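Local coordinates for hypothetical protein (Pyrococcus furiosus, PDB 1YB3) that is of unknown function but belongs to the DUF3201 family and comes from a hyperthermophilic archaeon, at residues Leu94-Glu97 / Phe98-Val102; His126-Ser129 / Gly130-Trp134. All blocks are in the same frame, centred on the assembly; numbering follows the deposited sequence. Where two conformers were deposited one is given.

Contact 1 of 2, residues Leu94-Glu97 / Phe98-Val102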
ATOM      1  N   LEU A  94      15.475   7.627   2.654  1.00 26.38           N
ATOM      2  CA  LEU A  94      15.228   6.611   3.661  1.00 25.62           C
ATOM      3  C   LEU A  94      16.439   6.344   4.550  1.00 29.32           C
ATOM      4  O   LEU A  94      17.525   6.895   4.338  1.00 30.12           O
ATOM      5  CB  LEU A  94      14.739   5.320   2.998  1.00 23.16           C
ATOM      6  CG  LEU A  94      13.474   5.514   2.156  1.00 23.92           C
ATOM      7  CD1 LEU A  94      13.190   4.250   1.389  1.00 26.28           C
ATOM      8  CD2 LEU A  94      12.270   5.939   3.014  1.00 25.66           C
ATOM      9  N   SER A  95      16.232   5.506   5.560  1.00 29.98           N
ATOM     10  CA  SER A  95      17.275   5.176   6.510  1.00 32.23           C
ATOM     11  C   SER A  95      16.932   3.830   7.106  1.00 32.59           C
ATOM     12  O   SER A  95      15.766   3.413   7.069  1.00 28.97           O
ATOM     13  CB  SER A  95      17.347   6.246   7.608  1.00 32.29           C
ATOM     14  OG  SER A  95      16.130   6.314   8.332  1.00 32.53           O
ATOM     15  N   LYS A  96      17.941   3.156   7.658  1.00 32.50           N
ATOM     16  CA  LYS A  96      17.751   1.874   8.315  1.00 33.32           C
ATOM     17  C   LYS A  96      16.686   1.970   9.414  1.00 30.19           C
ATOM     18  O   LYS A  96      15.841   1.077   9.536  1.00 29.85           O
ATOM     19  CB  LYS A  96      19.086   1.360   8.880  1.00 36.76           C
ATOM     20  CG  LYS A  96      19.011   0.029   9.625  1.00 38.69           C
ATOM     21  CD  LYS A  96      20.388  -0.321  10.205  1.00 38.49           C
ATOM     22  CE  LYS A  96      20.274  -0.941  11.590  1.00 43.59           C
ATOM     23  NZ  LYS A  96      21.602  -1.090  12.280  1.00 45.63           N
ATOM     24  N   GLU A  97      16.714   3.057  10.189  1.00 31.07           N
ATOM     25  CA  GLU A  97      15.767   3.216  11.305  1.00 30.03           C
ATOM     26  C   GLU A  97      14.312   3.338  10.843  1.00 27.06           C
ATOM     27  O   GLU A  97      13.417   2.764  11.463  1.00 27.13           O
ATOM     28  CB  GLU A  97      16.128   4.378  12.235  0.65 32.52           C
ATOM     29  CG  GLU A  97      15.493   4.210  13.625  0.65 35.01           C
ATOM     30  CD  GLU A  97      15.699   5.396  14.544  0.65 36.24           C
ATOM     31  OE1 GLU A  97      16.633   6.194  14.310  0.65 39.41           O
ATOM     32  OE2 GLU A  97      14.921   5.522  15.515  0.65 38.50           O
ATOM     33  N   PHE A  98      14.079   4.075   9.754  1.00 24.20           N
ATOM     34  CA  PHE A  98      12.715   4.149   9.202  1.00 24.02           C
ATOM     35  C   PHE A  98      12.221   2.751   8.813  1.00 24.74           C
ATOM     36  O   PHE A  98      11.120   2.354   9.172  1.00 21.90           O
ATOM     37  CB  PHE A  98      12.635   5.089   8.010  1.00 25.07           C
ATOM     38  CG  PHE A  98      11.262   5.133   7.372  1.00 24.10           C
ATOM     39  CD1 PHE A  98      10.193   5.775   8.016  1.00 22.70           C
ATOM     40  CD2 PHE A  98      11.032   4.507   6.148  1.00 26.62           C
ATOM     41  CE1 PHE A  98       8.925   5.817   7.439  1.00 23.28           C
ATOM     42  CE2 PHE A  98       9.764   4.539   5.552  1.00 25.53           C
ATOM     43  CZ  PHE A  98       8.701   5.197   6.200  1.00 24.51           C
ATOM     44  N   ILE A  99      13.061   2.004   8.104  1.00 23.33           N
ATOM     45  CA  ILE A  99      12.742   0.631   7.710  1.00 26.25           C
ATOM     46  C   ILE A  99      12.384  -0.245   8.924  1.00 25.95           C
ATOM     47  O   ILE A  99      11.360  -0.940   8.913  1.00 26.45           O
ATOM     48  CB  ILE A  99      13.918  -0.018   6.912  1.00 25.80           C
ATOM     49  CG1 ILE A  99      14.309   0.836   5.691  1.00 29.24           C
ATOM     50  CG2 ILE A  99      13.614  -1.473   6.571  1.00 26.17           C
ATOM     51  CD1 ILE A  99      13.190   1.219   4.752  1.00 28.53           C
ATOM     52  N   GLU A 100      13.222  -0.199   9.969  1.00 27.60           N
ATOM     53  CA  GLU A 100      12.959  -0.948  11.214  1.00 29.46           C
ATOM     54  C   GLU A 100      11.611  -0.563  11.857  1.00 27.17           C
ATOM     55  O   GLU A 100      10.832  -1.432  12.285  1.00 26.72           O
ATOM     56  CB  GLU A 100      14.100  -0.760  12.232  1.00 31.49           C
ATOM     57  CG  GLU A 100      15.426  -1.370  11.791  0.65 34.39           C
ATOM     58  CD  GLU A 100      16.587  -1.008  12.703  0.65 35.42           C
ATOM     59  OE1 GLU A 100      16.528   0.038  13.394  0.65 37.67           O
ATOM     60  OE2 GLU A 100      17.574  -1.774  12.710  0.65 39.33           O
ATOM     61  N   ASP A 101      11.342   0.741  11.906  1.00 21.70           N
ATOM     62  CA  ASP A 101      10.111   1.275  12.497  1.00 22.30           C
ATOM     63  C   ASP A 101       8.861   0.878  11.716  1.00 21.49           C
ATOM     64  O   ASP A 101       7.827   0.505  12.308  1.00 21.59           O
ATOM     65  CB  ASP A 101      10.184   2.804  12.572  1.00 24.02           C
ATOM     66  CG  ASP A 101      11.125   3.303  13.660  1.00 28.92           C
ATOM     67  OD1 ASP A 101      11.743   2.472  14.359  1.00 30.23           O
ATOM     68  OD2 ASP A 101      11.242   4.538  13.811  1.00 29.91           O
ATOM     69  N   VAL A 102       8.929   0.965  10.392  1.00 19.80           N
ATOM     70  CA  VAL A 102       7.756   0.612   9.591  1.00 18.16           C
ATOM     71  C   VAL A 102       7.413  -0.894   9.726  1.00 18.18           C
ATOM     72  O   VAL A 102       6.257  -1.261   9.856  1.00 19.56           O
ATOM     73  CB  VAL A 102       7.872   1.126   8.121  0.65 19.55           C
ATOM     74  CG1 VAL A 102       8.907   0.313   7.317  0.65 16.60           C
ATOM     75  CG2 VAL A 102       6.504   1.147   7.453  0.65 18.86           C
TER
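Ser95 OG accepts a weak hydrogen bond from Phe98 N at 3.4 Å. The serine is the N-cap of helix 96-105. Its OG sits between its own backbone N and carbonyl carbon (chi1 62°), which turns it to the start of the helix. Ser95 O takes Ile99 N at 3.2 Å in a nearly straight bond. One residue earlier, Leu94 CD2 meets the Phe98 ring obliquely, 3.7 Å from its CD2. This is plain apolar packing next to the serine N-cap. The first turn continues with Glu100 N to Lys96 O and Asp101 N to Glu97 O, both 2.9 Å. On the outer side Lys96 CE, not NZ, lies against Glu100 OE2 at 3.0 Å in one of the two glutamate conformers. Lys96 NZ stays 4.1 Å from Glu100 OE2, too far for a salt bridge. Glu97 OE2 and Asp101 OD2 are 4.2 Å apart, like charges with their carboxylate planes almost perpendicular. Asp101 OD2 is hydrogen-bonded to Tyr172 OH, which may ease the nearby like charge. Phe98 is set edge-to-face with Phe147 and with Tyr172. Leu94 also packs on Phe147, of strand 144-150, and on Leu174 near the C-terminus.

Contact 2 of 2, residues His126-Ser129 / Gly130-Trp134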
ATOM      1  N   HIS A 126       6.611 -13.964   4.968  1.00 34.92           N
ATOM      2  CA  HIS A 126       7.898 -14.576   5.282  1.00 36.91           C
ATOM      3  C   HIS A 126       8.900 -13.504   5.714  1.00 34.40           C
ATOM      4  O   HIS A 126       9.807 -13.153   4.962  1.00 33.33           O
ATOM      5  CB  HIS A 126       8.421 -15.473   4.136  1.00 38.82           C
ATOM      6  CG  HIS A 126       8.391 -14.842   2.774  1.00 41.34           C
ATOM      7  ND1 HIS A 126       7.355 -15.039   1.887  1.00 42.85           N
ATOM      8  CD2 HIS A 126       9.295 -14.064   2.130  1.00 41.15           C
ATOM      9  CE1 HIS A 126       7.613 -14.392   0.762  1.00 41.94           C
ATOM     10  NE2 HIS A 126       8.783 -13.790   0.885  1.00 41.39           N
ATOM     11  N   PRO A 127       8.725 -12.977   6.940  1.00 35.70           N
ATOM     12  CA  PRO A 127       9.450 -11.780   7.366  1.00 37.19           C
ATOM     13  C   PRO A 127      10.947 -11.999   7.561  1.00 38.81           C
ATOM     14  O   PRO A 127      11.383 -13.083   7.961  1.00 39.82           O
ATOM     15  CB  PRO A 127       8.788 -11.420   8.697  1.00 37.59           C
ATOM     16  CG  PRO A 127       8.243 -12.689   9.205  1.00 37.24           C
ATOM     17  CD  PRO A 127       7.837 -13.487   8.001  1.00 35.71           C
ATOM     18  N   ILE A 128      11.720 -10.973   7.239  1.00 40.06           N
ATOM     19  CA  ILE A 128      13.142 -10.945   7.550  1.00 39.75           C
ATOM     20  C   ILE A 128      13.409  -9.714   8.412  1.00 41.18           C
ATOM     21  O   ILE A 128      12.514  -8.882   8.606  1.00 40.67           O
ATOM     22  CB  ILE A 128      14.024 -10.964   6.270  1.00 39.90           C
ATOM     23  CG1 ILE A 128      13.692  -9.784   5.350  1.00 39.58           C
ATOM     24  CG2 ILE A 128      13.872 -12.304   5.529  1.00 39.73           C
ATOM     25  CD1 ILE A 128      14.634  -9.619   4.167  1.00 38.63           C
ATOM     26  N   SER A 129      14.623  -9.609   8.947  1.00 40.28           N
ATOM     27  CA  SER A 129      14.978  -8.501   9.830  1.00 40.55           C
ATOM     28  C   SER A 129      15.042  -7.193   9.056  1.00 39.31           C
ATOM     29  O   SER A 129      15.291  -7.192   7.850  1.00 38.36           O
ATOM     30  CB  SER A 129      16.324  -8.765  10.513  1.00 42.51           C
ATOM     31  OG  SER A 129      17.382  -8.756   9.567  1.00 44.62           O
ATOM     32  N   GLY A 130      14.826  -6.084   9.762  1.00 40.55           N
ATOM     33  CA  GLY A 130      14.944  -4.744   9.175  1.00 39.93           C
ATOM     34  C   GLY A 130      16.333  -4.410   8.641  1.00 39.38           C
ATOM     35  O   GLY A 130      16.462  -3.658   7.667  1.00 38.64           O
ATOM     36  N   ASP A 131      17.370  -4.950   9.288  1.00 40.81           N
ATOM     37  CA  ASP A 131      18.754  -4.774   8.831  1.00 41.07           C
ATOM     38  C   ASP A 131      18.959  -5.421   7.466  1.00 39.65           C
ATOM     39  O   ASP A 131      19.584  -4.832   6.581  1.00 39.31           O
ATOM     40  CB  ASP A 131      19.756  -5.337   9.853  0.65 43.38           C
ATOM     41  CG  ASP A 131      21.209  -5.023   9.492  0.65 44.49           C
ATOM     42  OD1 ASP A 131      21.560  -3.824   9.384  0.65 45.19           O
ATOM     43  OD2 ASP A 131      22.000  -5.979   9.323  0.65 44.07           O
ATOM     44  N   GLU A 132      18.426  -6.634   7.304  1.00 37.54           N
ATOM     45  CA  GLU A 132      18.532  -7.364   6.046  1.00 38.84           C
ATOM     46  C   GLU A 132      17.742  -6.663   4.942  1.00 35.36           C
ATOM     47  O   GLU A 132      18.206  -6.560   3.813  1.00 34.84           O
ATOM     48  CB  GLU A 132      18.059  -8.807   6.211  1.00 39.75           C
ATOM     49  CG  GLU A 132      18.425  -9.716   5.033  1.00 43.30           C
ATOM     50  CD  GLU A 132      17.927 -11.147   5.198  1.00 44.40           C
ATOM     51  OE1 GLU A 132      17.907 -11.655   6.344  1.00 47.37           O
ATOM     52  OE2 GLU A 132      17.561 -11.771   4.174  1.00 46.76           O
ATOM     53  N   VAL A 133      16.553  -6.170   5.285  1.00 33.42           N
ATOM     54  CA  VAL A 133      15.760  -5.375   4.346  1.00 29.66           C
ATOM     55  C   VAL A 133      16.541  -4.154   3.851  1.00 28.48           C
ATOM     56  O   VAL A 133      16.587  -3.893   2.657  1.00 27.97           O
ATOM     57  CB  VAL A 133      14.406  -4.944   4.963  1.00 28.72           C
ATOM     58  CG1 VAL A 133      13.622  -4.089   3.980  1.00 26.39           C
ATOM     59  CG2 VAL A 133      13.580  -6.167   5.365  1.00 29.63           C
ATOM     60  N   TRP A 134      17.156  -3.405   4.771  1.00 30.22           N
ATOM     61  CA  TRP A 134      17.949  -2.234   4.405  1.00 33.01           C
ATOM     62  C   TRP A 134      19.154  -2.593   3.510  1.00 32.81           C
ATOM     63  O   TRP A 134      19.432  -1.903   2.526  1.00 32.48           O
ATOM     64  CB  TRP A 134      18.402  -1.457   5.659  1.00 34.78           C
ATOM     65  CG  TRP A 134      19.151  -0.189   5.341  1.00 35.77           C
ATOM     66  CD1 TRP A 134      20.445   0.100   5.668  1.00 35.84           C
ATOM     67  CD2 TRP A 134      18.657   0.952   4.617  1.00 36.70           C
ATOM     68  NE1 TRP A 134      20.789   1.348   5.197  1.00 36.71           N
ATOM     69  CE2 TRP A 134      19.710   1.895   4.552  1.00 36.95           C
ATOM     70  CE3 TRP A 134      17.428   1.266   4.013  1.00 35.75           C
ATOM     71  CZ2 TRP A 134      19.572   3.131   3.912  1.00 37.26           C
ATOM     72  CZ3 TRP A 134      17.291   2.494   3.378  1.00 36.43           C
ATOM     73  CH2 TRP A 134      18.356   3.412   3.333  1.00 36.49           C
TER
HETATM   74  O   HOH W   1      16.602 -11.976   8.519  1.00 45.29           O
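Ile128 turns CG1 between its backbone N and carbonyl carbon (chi1 58°), and this lays CG1 against Val133. There CG1 meets Val133 CG2 at 3.6 Å. The pair brackets the N-cap residue and is a hydrophobic staple. Ser129 has a similar first torsion, chi1 67°, which carries OG over to the first turn of helix 130-138. Ser129 OG accepts from Glu132 N at 3.3 Å and so makes Ser129 the N-cap. Ser129 O accepts from Val133 N at 3.0 Å, the first bond of the helical backbone pattern. The Glu132 chain is extended beyond CG and runs back past the cap, crossing Ile128 at about a right angle. Its OE2 comes to 3.6 Å from Ile128 CD1. The reciprocal bond of a capping box is replaced by a water bridge. The water accepts from Ser129 N at 3.1 Å and donates to Glu132 OE1 at 2.6 Å. Val133 also packs on Phe121 and Tyr122 of strand 120-123 and on Ile99 of helix 96-105. With an alanine in place of Ile128, CG1 and CD1 are gone; Val133 CG2 would probably lose its staple partner and a gap would open beside the Glu132 chain. The extended chain puts the Glu132 carboxylate by the amino end of the helix, where the dipole would be expected to favour its negative charge.

Contacts 1 and 2 are the starts of two helices, 96-105 and 130-138, each capped by a serine. Their centres are about 11 Å apart. Trp134, which follows the cap of contact 2, lies against contact 1. Its CE3 is 3.6 Å from Ile99 CG1, its CH2 is 3.7 Å from Leu94 C, and its CD1 is 3.7 Å from Lys96 CB. Val133 CG1 adds a packing contact of 3.7 Å with Ile99 CG2. Lys96 NZ and Asp131 OD1 are opposite charges 4.0 Å apart, a long and weak attraction. Contact 1 precedes contact 2 along the chain. The protein's function is unknown, and what joins the contacts is mainly packing between two helix starts.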